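Local coordinates for topoisomerase IV subunit A (Escherichia coli, PDB 1ZVT), which probably binds DNA through its beta-pinwheel C-terminal domain, helping topoisomerase IV to select its substrates in decatenation and the removal of supercoils, at residues Q45-I59 with L78-E92. Sequence-based numbering, arbitrary orientation.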
ATOM      1  N   GLN A  45     -10.621  -7.985  16.075  1.00 25.30           N
ATOM      2  CA  GLN A  45      -9.419  -8.106  15.262  1.00 23.92           C
ATOM      3  C   GLN A  45      -8.789  -6.709  15.226  1.00 22.21           C
ATOM      4  O   GLN A  45      -9.504  -5.728  15.303  1.00 22.70           O
ATOM      5  CB  GLN A  45      -9.727  -8.677  13.860  1.00 24.56           C
ATOM      6  CG  GLN A  45      -9.821  -7.708  12.703  1.00 27.31           C
ATOM      7  CD  GLN A  45     -10.422  -8.316  11.421  1.00 25.21           C
ATOM      8  OE1 GLN A  45     -11.615  -8.476  11.316  1.00 30.62           O
ATOM      9  NE2 GLN A  45      -9.577  -8.647  10.455  1.00 28.69           N
ATOM     10  N   PRO A  46      -7.457  -6.618  15.152  1.00 21.31           N
ATOM     11  CA  PRO A  46      -6.873  -5.271  15.155  1.00 19.76           C
ATOM     12  C   PRO A  46      -7.030  -4.554  13.801  1.00 18.96           C
ATOM     13  O   PRO A  46      -7.146  -5.213  12.764  1.00 17.76           O
ATOM     14  CB  PRO A  46      -5.391  -5.543  15.427  1.00 20.67           C
ATOM     15  CG  PRO A  46      -5.167  -6.880  14.810  1.00 21.07           C
ATOM     16  CD  PRO A  46      -6.425  -7.662  15.100  1.00 22.03           C
ATOM     17  N   VAL A  47      -7.047  -3.221  13.843  1.00 17.81           N
ATOM     18  CA  VAL A  47      -6.839  -2.407  12.647  1.00 17.48           C
ATOM     19  C   VAL A  47      -5.415  -1.877  12.657  1.00 18.39           C
ATOM     20  O   VAL A  47      -4.895  -1.513  13.702  1.00 17.73           O
ATOM     21  CB  VAL A  47      -7.896  -1.266  12.488  1.00 16.84           C
ATOM     22  CG1 VAL A  47      -8.006  -0.366  13.727  1.00 18.28           C
ATOM     23  CG2 VAL A  47      -7.618  -0.457  11.179  1.00 16.75           C
ATOM     24  N   VAL A  48      -4.771  -1.913  11.493  1.00 17.59           N
ATOM     25  CA  VAL A  48      -3.352  -1.563  11.384  1.00 17.61           C
ATOM     26  C   VAL A  48      -3.210  -0.309  10.517  1.00 18.25           C
ATOM     27  O   VAL A  48      -3.962  -0.133   9.554  1.00 18.15           O
ATOM     28  CB  VAL A  48      -2.568  -2.738  10.779  1.00 18.73           C
ATOM     29  CG1 VAL A  48      -1.273  -2.289  10.160  1.00 19.84           C
ATOM     30  CG2 VAL A  48      -2.312  -3.803  11.856  1.00 19.80           C
ATOM     31  N   PHE A  49      -2.253   0.547  10.886  1.00 17.34           N
ATOM     32  CA  PHE A  49      -1.910   1.766  10.173  1.00 17.93           C
ATOM     33  C   PHE A  49      -0.437   1.693   9.817  1.00 17.73           C
ATOM     34  O   PHE A  49       0.398   1.222  10.610  1.00 18.81           O
ATOM     35  CB  PHE A  49      -2.188   2.998  11.050  1.00 18.11           C
ATOM     36  CG  PHE A  49      -3.629   3.115  11.436  1.00 17.66           C
ATOM     37  CD1 PHE A  49      -4.092   2.555  12.623  1.00 18.70           C
ATOM     38  CD2 PHE A  49      -4.539   3.728  10.571  1.00 19.76           C
ATOM     39  CE1 PHE A  49      -5.461   2.615  12.963  1.00 18.56           C
ATOM     40  CE2 PHE A  49      -5.913   3.784  10.902  1.00 18.41           C
ATOM     41  CZ  PHE A  49      -6.356   3.226  12.106  1.00 18.12           C
ATOM     42  N   VAL A  50      -0.107   2.166   8.623  1.00 17.83           N
ATOM     43  CA  VAL A  50       1.299   2.306   8.244  1.00 18.44           C
ATOM     44  C   VAL A  50       1.607   3.798   8.011  1.00 18.86           C
ATOM     45  O   VAL A  50       0.871   4.477   7.265  1.00 19.84           O
ATOM     46  CB  VAL A  50       1.613   1.484   6.984  1.00 18.59           C
ATOM     47  CG1 VAL A  50       3.086   1.644   6.643  1.00 20.53           C
ATOM     48  CG2 VAL A  50       1.287  -0.014   7.217  1.00 18.96           C
ATOM     49  N   ASP A  51       2.659   4.301   8.649  1.00 18.76           N
ATOM     50  CA  ASP A  51       3.028   5.725   8.468  1.00 19.39           C
ATOM     51  C   ASP A  51       4.023   5.953   7.341  1.00 19.41           C
ATOM     52  O   ASP A  51       4.534   4.996   6.733  1.00 19.49           O
ATOM     53  CB  ASP A  51       3.447   6.410   9.800  1.00 19.03           C
ATOM     54  CG  ASP A  51       4.874   6.075  10.253  1.00 22.04           C
ATOM     55  OD1 ASP A  51       5.704   5.616   9.452  1.00 23.25           O
ATOM     56  OD2 ASP A  51       5.171   6.311  11.441  1.00 24.78           O
ATOM     57  N   SER A  52       4.267   7.237   7.049  1.00 19.01           N
ATOM     58  CA  SER A  52       5.104   7.636   5.918  1.00 20.42           C
ATOM     59  C   SER A  52       6.580   7.261   6.069  1.00 20.39           C
ATOM     60  O   SER A  52       7.344   7.371   5.096  1.00 21.67           O
ATOM     61  CB  SER A  52       4.971   9.148   5.700  1.00 19.51           C
ATOM     62  OG  SER A  52       5.247   9.819   6.896  1.00 21.67           O
ATOM     63  N   THR A  53       6.984   6.837   7.266  1.00 20.16           N
ATOM     64  CA  THR A  53       8.350   6.421   7.561  1.00 21.02           C
ATOM     65  C   THR A  53       8.537   4.904   7.538  1.00 20.34           C
ATOM     66  O   THR A  53       9.645   4.408   7.739  1.00 20.61           O
ATOM     67  CB  THR A  53       8.866   6.989   8.911  1.00 21.76           C
ATOM     68  OG1 THR A  53       8.240   6.318  10.007  1.00 22.94           O
ATOM     69  CG2 THR A  53       8.623   8.487   9.018  1.00 22.86           C
ATOM     70  N   GLY A  54       7.454   4.190   7.267  1.00 19.77           N
ATOM     71  CA  GLY A  54       7.506   2.723   7.166  1.00 18.97           C
ATOM     72  C   GLY A  54       7.248   1.994   8.475  1.00 19.66           C
ATOM     73  O   GLY A  54       7.512   0.784   8.582  1.00 20.24           O
ATOM     74  N   ARG A  55       6.735   2.715   9.467  1.00 18.56           N
ATOM     75  CA  ARG A  55       6.350   2.079  10.740  1.00 18.98           C
ATOM     76  C   ARG A  55       4.909   1.589  10.678  1.00 18.26           C
ATOM     77  O   ARG A  55       4.083   2.210  10.031  1.00 17.95           O
ATOM     78  CB  ARG A  55       6.535   3.058  11.913  1.00 19.03           C
ATOM     79  CG  ARG A  55       8.003   3.499  12.109  1.00 20.64           C
ATOM     80  CD  ARG A  55       8.203   4.222  13.448  1.00 21.76           C
ATOM     81  NE  ARG A  55       8.099   3.329  14.608  1.00 23.13           N
ATOM     82  CZ  ARG A  55       9.106   2.625  15.134  1.00 25.74           C
ATOM     83  NH1 ARG A  55      10.327   2.649  14.588  1.00 24.10           N
ATOM     84  NH2 ARG A  55       8.898   1.880  16.206  1.00 24.68           N
ATOM     85  N   SER A  56       4.603   0.481  11.361  1.00 17.48           N
ATOM     86  CA  SER A  56       3.219  -0.010  11.466  1.00 17.02           C
ATOM     87  C   SER A  56       2.734  -0.032  12.925  1.00 16.95           C
ATOM     88  O   SER A  56       3.530  -0.170  13.855  1.00 17.18           O
ATOM     89  CB  SER A  56       3.040  -1.397  10.833  1.00 18.14           C
ATOM     90  OG  SER A  56       3.772  -2.385  11.541  1.00 21.23           O
ATOM     91  N   TYR A  57       1.417   0.100  13.099  1.00 16.21           N
ATOM     92  CA  TYR A  57       0.810   0.256  14.404  1.00 15.85           C
ATOM     93  C   TYR A  57      -0.506  -0.483  14.383  1.00 17.40           C
ATOM     94  O   TYR A  57      -1.210  -0.431  13.374  1.00 18.55           O
ATOM     95  CB  TYR A  57       0.485   1.723  14.681  1.00 16.15           C
ATOM     96  CG  TYR A  57       1.595   2.708  14.502  1.00 16.21           C
ATOM     97  CD1 TYR A  57       1.925   3.191  13.233  1.00 16.67           C
ATOM     98  CD2 TYR A  57       2.276   3.225  15.610  1.00 18.05           C
ATOM     99  CE1 TYR A  57       2.940   4.142  13.075  1.00 16.35           C
ATOM    100  CE2 TYR A  57       3.291   4.174  15.445  1.00 18.77           C
ATOM    101  CZ  TYR A  57       3.597   4.621  14.182  1.00 17.54           C
ATOM    102  OH  TYR A  57       4.607   5.533  14.000  1.00 20.00           O
ATOM    103  N   ALA A  58      -0.854  -1.151  15.486  1.00 17.11           N
ATOM    104  CA  ALA A  58      -2.166  -1.762  15.597  1.00 18.04           C
ATOM    105  C   ALA A  58      -2.997  -1.116  16.704  1.00 18.09           C
ATOM    106  O   ALA A  58      -2.463  -0.769  17.770  1.00 18.53           O
ATOM    107  CB  ALA A  58      -2.040  -3.244  15.867  1.00 18.00           C
ATOM    108  N   ILE A  59      -4.294  -0.978  16.453  1.00 18.41           N
ATOM    109  CA  ILE A  59      -5.226  -0.406  17.433  1.00 19.14           C
ATOM    110  C   ILE A  59      -6.411  -1.378  17.563  1.00 19.25           C
ATOM    111  O   ILE A  59      -6.845  -1.972  16.580  1.00 18.05           O
ATOM    112  CB  ILE A  59      -5.735   0.998  16.981  1.00 19.64           C
ATOM    113  CG1 ILE A  59      -4.605   2.044  17.011  1.00 21.52           C
ATOM    114  CG2 ILE A  59      -6.951   1.478  17.818  1.00 19.47           C
ATOM    115  CD1 ILE A  59      -5.064   3.485  16.629  1.00 22.32           C
ATOM    116  N   LEU A  78      -1.205   7.107  18.700  1.00 19.88           N
ATOM    117  CA  LEU A  78       0.072   6.623  18.133  1.00 19.50           C
ATOM    118  C   LEU A  78       1.146   7.655  18.284  1.00 20.74           C
ATOM    119  O   LEU A  78       0.876   8.858  18.168  1.00 20.25           O
ATOM    120  CB  LEU A  78      -0.083   6.333  16.630  1.00 20.61           C
ATOM    121  CG  LEU A  78      -1.303   5.542  16.166  1.00 20.62           C
ATOM    122  CD1 LEU A  78      -1.297   5.449  14.612  1.00 19.67           C
ATOM    123  CD2 LEU A  78      -1.302   4.152  16.807  1.00 22.50           C
ATOM    124  N   THR A  79       2.368   7.177  18.517  1.00 20.38           N
ATOM    125  CA  THR A  79       3.540   8.046  18.628  1.00 22.36           C
ATOM    126  C   THR A  79       4.186   8.085  17.262  1.00 23.22           C
ATOM    127  O   THR A  79       4.947   7.183  16.901  1.00 24.42           O
ATOM    128  CB  THR A  79       4.558   7.497  19.612  1.00 22.48           C
ATOM    129  OG1 THR A  79       3.928   7.288  20.881  1.00 22.81           O
ATOM    130  CG2 THR A  79       5.719   8.489  19.768  1.00 22.13           C
ATOM    131  N   LEU A  80       3.833   9.095  16.480  1.00 24.42           N
ATOM    132  CA  LEU A  80       4.374   9.231  15.134  1.00 25.90           C
ATOM    133  C   LEU A  80       5.704   9.969  15.158  1.00 26.87           C
ATOM    134  O   LEU A  80       5.883  10.890  15.967  1.00 27.42           O
ATOM    135  CB  LEU A  80       3.370   9.949  14.233  1.00 26.44           C
ATOM    136  CG  LEU A  80       1.983   9.306  14.079  1.00 27.54           C
ATOM    137  CD1 LEU A  80       1.069  10.169  13.220  1.00 30.20           C
ATOM    138  CD2 LEU A  80       2.080   7.900  13.503  1.00 27.61           C
ATOM    139  N   PRO A  81       6.650   9.563  14.287  1.00 27.32           N
ATOM    140  CA  PRO A  81       7.889  10.322  14.116  1.00 28.33           C
ATOM    141  C   PRO A  81       7.603  11.771  13.707  1.00 29.27           C
ATOM    142  O   PRO A  81       6.550  12.059  13.137  1.00 29.17           O
ATOM    143  CB  PRO A  81       8.605   9.573  12.983  1.00 28.57           C
ATOM    144  CG  PRO A  81       8.085   8.175  13.080  1.00 28.38           C
ATOM    145  CD  PRO A  81       6.638   8.344  13.451  1.00 27.35           C
ATOM    146  N   PRO A  82       8.531  12.692  14.018  1.00 30.13           N
ATOM    147  CA  PRO A  82       8.365  14.079  13.572  1.00 30.89           C
ATOM    148  C   PRO A  82       8.002  14.198  12.082  1.00 30.92           C
ATOM    149  O   PRO A  82       8.719  13.683  11.227  1.00 32.09           O
ATOM    150  CB  PRO A  82       9.745  14.698  13.841  1.00 31.10           C
ATOM    151  CG  PRO A  82      10.359  13.862  14.901  1.00 30.86           C
ATOM    152  CD  PRO A  82       9.768  12.478  14.786  1.00 30.15           C
ATOM    153  N   GLY A  83       6.874  14.835  11.778  1.00 31.11           N
ATOM    154  CA  GLY A  83       6.486  15.110  10.392  1.00 30.64           C
ATOM    155  C   GLY A  83       5.849  13.959   9.633  1.00 30.48           C
ATOM    156  O   GLY A  83       5.437  14.122   8.480  1.00 30.78           O
ATOM    157  N   ALA A  84       5.744  12.801  10.283  1.00 29.93           N
ATOM    158  CA  ALA A  84       5.174  11.612   9.648  1.00 29.14           C
ATOM    159  C   ALA A  84       3.670  11.743   9.583  1.00 28.71           C
ATOM    160  O   ALA A  84       3.051  12.387  10.453  1.00 29.49           O
ATOM    161  CB  ALA A  84       5.552  10.361  10.440  1.00 29.14           C
ATOM    162  N   THR A  85       3.084  11.124   8.564  1.00 27.15           N
ATOM    163  CA  THR A  85       1.645  11.065   8.392  1.00 25.83           C
ATOM    164  C   THR A  85       1.212   9.600   8.339  1.00 25.99           C
ATOM    165  O   THR A  85       2.019   8.723   8.021  1.00 24.71           O
ATOM    166  CB  THR A  85       1.196  11.734   7.077  1.00 26.22           C
ATOM    167  OG1 THR A  85       1.959  11.209   5.975  1.00 26.40           O
ATOM    168  CG2 THR A  85       1.361  13.262   7.134  1.00 27.15           C
ATOM    169  N   VAL A  86      -0.059   9.348   8.638  1.00 24.61           N
ATOM    170  CA  VAL A  86      -0.635   8.004   8.489  1.00 24.78           C
ATOM    171  C   VAL A  86      -1.220   7.855   7.100  1.00 24.38           C
ATOM    172  O   VAL A  86      -2.216   8.514   6.741  1.00 25.56           O
ATOM    173  CB  VAL A  86      -1.723   7.736   9.540  1.00 23.99           C
ATOM    174  CG1 VAL A  86      -2.496   6.471   9.218  1.00 24.95           C
ATOM    175  CG2 VAL A  86      -1.085   7.642  10.924  1.00 25.56           C
ATOM    176  N   ASP A  87      -0.617   6.973   6.308  1.00 23.39           N
ATOM    177  CA  ASP A  87      -0.945   6.922   4.891  1.00 22.90           C
ATOM    178  C   ASP A  87      -1.773   5.724   4.468  1.00 22.05           C
ATOM    179  O   ASP A  87      -2.445   5.753   3.433  1.00 21.95           O
ATOM    180  CB  ASP A  87       0.348   6.980   4.064  1.00 23.41           C
ATOM    181  CG  ASP A  87       1.081   8.290   4.226  1.00 26.41           C
ATOM    182  OD1 ASP A  87       0.490   9.264   4.760  1.00 25.64           O
ATOM    183  OD2 ASP A  87       2.270   8.358   3.842  1.00 29.78           O
ATOM    184  N   HIS A  88      -1.707   4.649   5.261  1.00 20.68           N
ATOM    185  CA  HIS A  88      -2.313   3.394   4.866  1.00 20.80           C
ATOM    186  C   HIS A  88      -2.979   2.716   6.053  1.00 20.07           C
ATOM    187  O   HIS A  88      -2.456   2.776   7.179  1.00 19.77           O
ATOM    188  CB  HIS A  88      -1.289   2.428   4.233  1.00 21.89           C
ATOM    189  CG  HIS A  88      -0.323   3.094   3.289  1.00 24.62           C
ATOM    190  ND1 HIS A  88      -0.664   3.448   2.002  1.00 27.16           N
ATOM    191  CD2 HIS A  88       0.965   3.471   3.455  1.00 27.94           C
ATOM    192  CE1 HIS A  88       0.368   4.025   1.421  1.00 25.27           C
ATOM    193  NE2 HIS A  88       1.372   4.048   2.276  1.00 28.06           N
ATOM    194  N   MET A  89      -4.122   2.086   5.784  1.00 19.14           N
ATOM    195  CA  MET A  89      -4.916   1.406   6.798  1.00 19.27           C
ATOM    196  C   MET A  89      -5.334   0.026   6.281  1.00 19.13           C
ATOM    197  O   MET A  89      -5.778  -0.100   5.120  1.00 19.67           O
ATOM    198  CB  MET A  89      -6.173   2.238   7.107  1.00 19.38           C
ATOM    199  CG  MET A  89      -7.085   1.636   8.143  1.00 19.37           C
ATOM    200  SD  MET A  89      -8.449   2.727   8.701  1.00 19.83           S
ATOM    201  CE  MET A  89      -9.339   3.056   7.168  1.00 20.06           C
ATOM    202  N   LEU A  90      -5.193  -0.998   7.116  1.00 18.68           N
ATOM    203  CA  LEU A  90      -5.512  -2.372   6.717  1.00 19.89           C
ATOM    204  C   LEU A  90      -6.245  -3.094   7.832  1.00 19.51           C
ATOM    205  O   LEU A  90      -5.969  -2.880   9.027  1.00 17.62           O
ATOM    206  CB  LEU A  90      -4.232  -3.161   6.432  1.00 21.59           C
ATOM    207  CG  LEU A  90      -3.469  -2.737   5.177  1.00 24.04           C
ATOM    208  CD1 LEU A  90      -2.471  -1.626   5.466  1.00 30.26           C
ATOM    209  CD2 LEU A  90      -2.770  -3.962   4.608  1.00 29.97           C
ATOM    210  N   MET A  91      -7.130  -4.005   7.448  1.00 19.72           N
ATOM    211  CA  MET A  91      -7.772  -4.894   8.387  1.00 20.03           C
ATOM    212  C   MET A  91      -7.988  -6.204   7.639  1.00 20.69           C
ATOM    213  O   MET A  91      -8.803  -6.262   6.719  1.00 21.13           O
ATOM    214  CB  MET A  91      -9.101  -4.286   8.853  1.00 20.86           C
ATOM    215  CG  MET A  91      -9.618  -4.805  10.135  1.00 21.60           C
ATOM    216  SD  MET A  91     -10.896  -3.713  10.815  1.00 20.92           S
ATOM    217  CE  MET A  91     -11.104  -4.402  12.442  1.00 21.27           C
ATOM    218  N   GLU A  92      -7.220  -7.225   8.007  1.00 20.16           N
ATOM    219  CA  GLU A  92      -7.190  -8.515   7.303  1.00 21.18           C
ATOM    220  C   GLU A  92      -7.036  -9.647   8.310  1.00 22.12           C
ATOM    221  O   GLU A  92      -6.814  -9.415   9.507  1.00 22.91           O
ATOM    222  CB  GLU A  92      -5.992  -8.557   6.324  1.00 21.29           C
ATOM    223  CG  GLU A  92      -5.925  -7.385   5.303  1.00 21.82           C
ATOM    224  CD  GLU A  92      -7.018  -7.437   4.209  1.00 24.59           C
ATOM    225  OE1 GLU A  92      -7.512  -8.539   3.892  1.00 27.43           O
ATOM    226  OE2 GLU A  92      -7.404  -6.381   3.636  1.00 24.95           O
TER
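Val50 O is gripped by two backbone donors of the facing strand, Asp87 N at 3.1 Å and His88 N at 3.3 Å, both lying in the carbonyl plane. This doubling is a classic beta bulge, and beyond it Asp51 pairs with Val86. Past the bulge, Ser52 N donates to Thr85 O while Thr85 N returns a nearly straight bond to Ser52 OG (3.0 Å, 164°); serine fits, its short side chain holding OG close to the backbone. Asp51 organises the hairpin end: its OD1 accepts from Thr53 N, closing an Asx turn, and also from Thr53 OG1 and Arg55 N, whereas OD2 takes the Tyr57 hydroxyl (OH to OD2 2.7 Å). The antiparallel strands 86-90, 47-51 and 55-59 belong to one four-stranded blade of the beta-pinwheel, completed by strand 123-124 from farther along the chain. With CG anti to its carbonyl carbon (chi1 -52°), Tyr57 offers one ring face to Leu78 CD1, a CH-pi contact 4.3 Å from the centroid, while Leu80 CD2 packs obliquely near CZ. A phenylalanine here would probably keep much of that packing but leave Asp51 OD2 without its hydroxyl partner beside Pro81. On the same side of the sheet, unbranched Met89 lays SD obliquely beside the Phe49 ring, 3.5 Å from CE2, a Met-aromatic contact, and Val86 CG1 meets CD2 of that ring. Met89 also touches Ile6 and Val39 of the preceding blade.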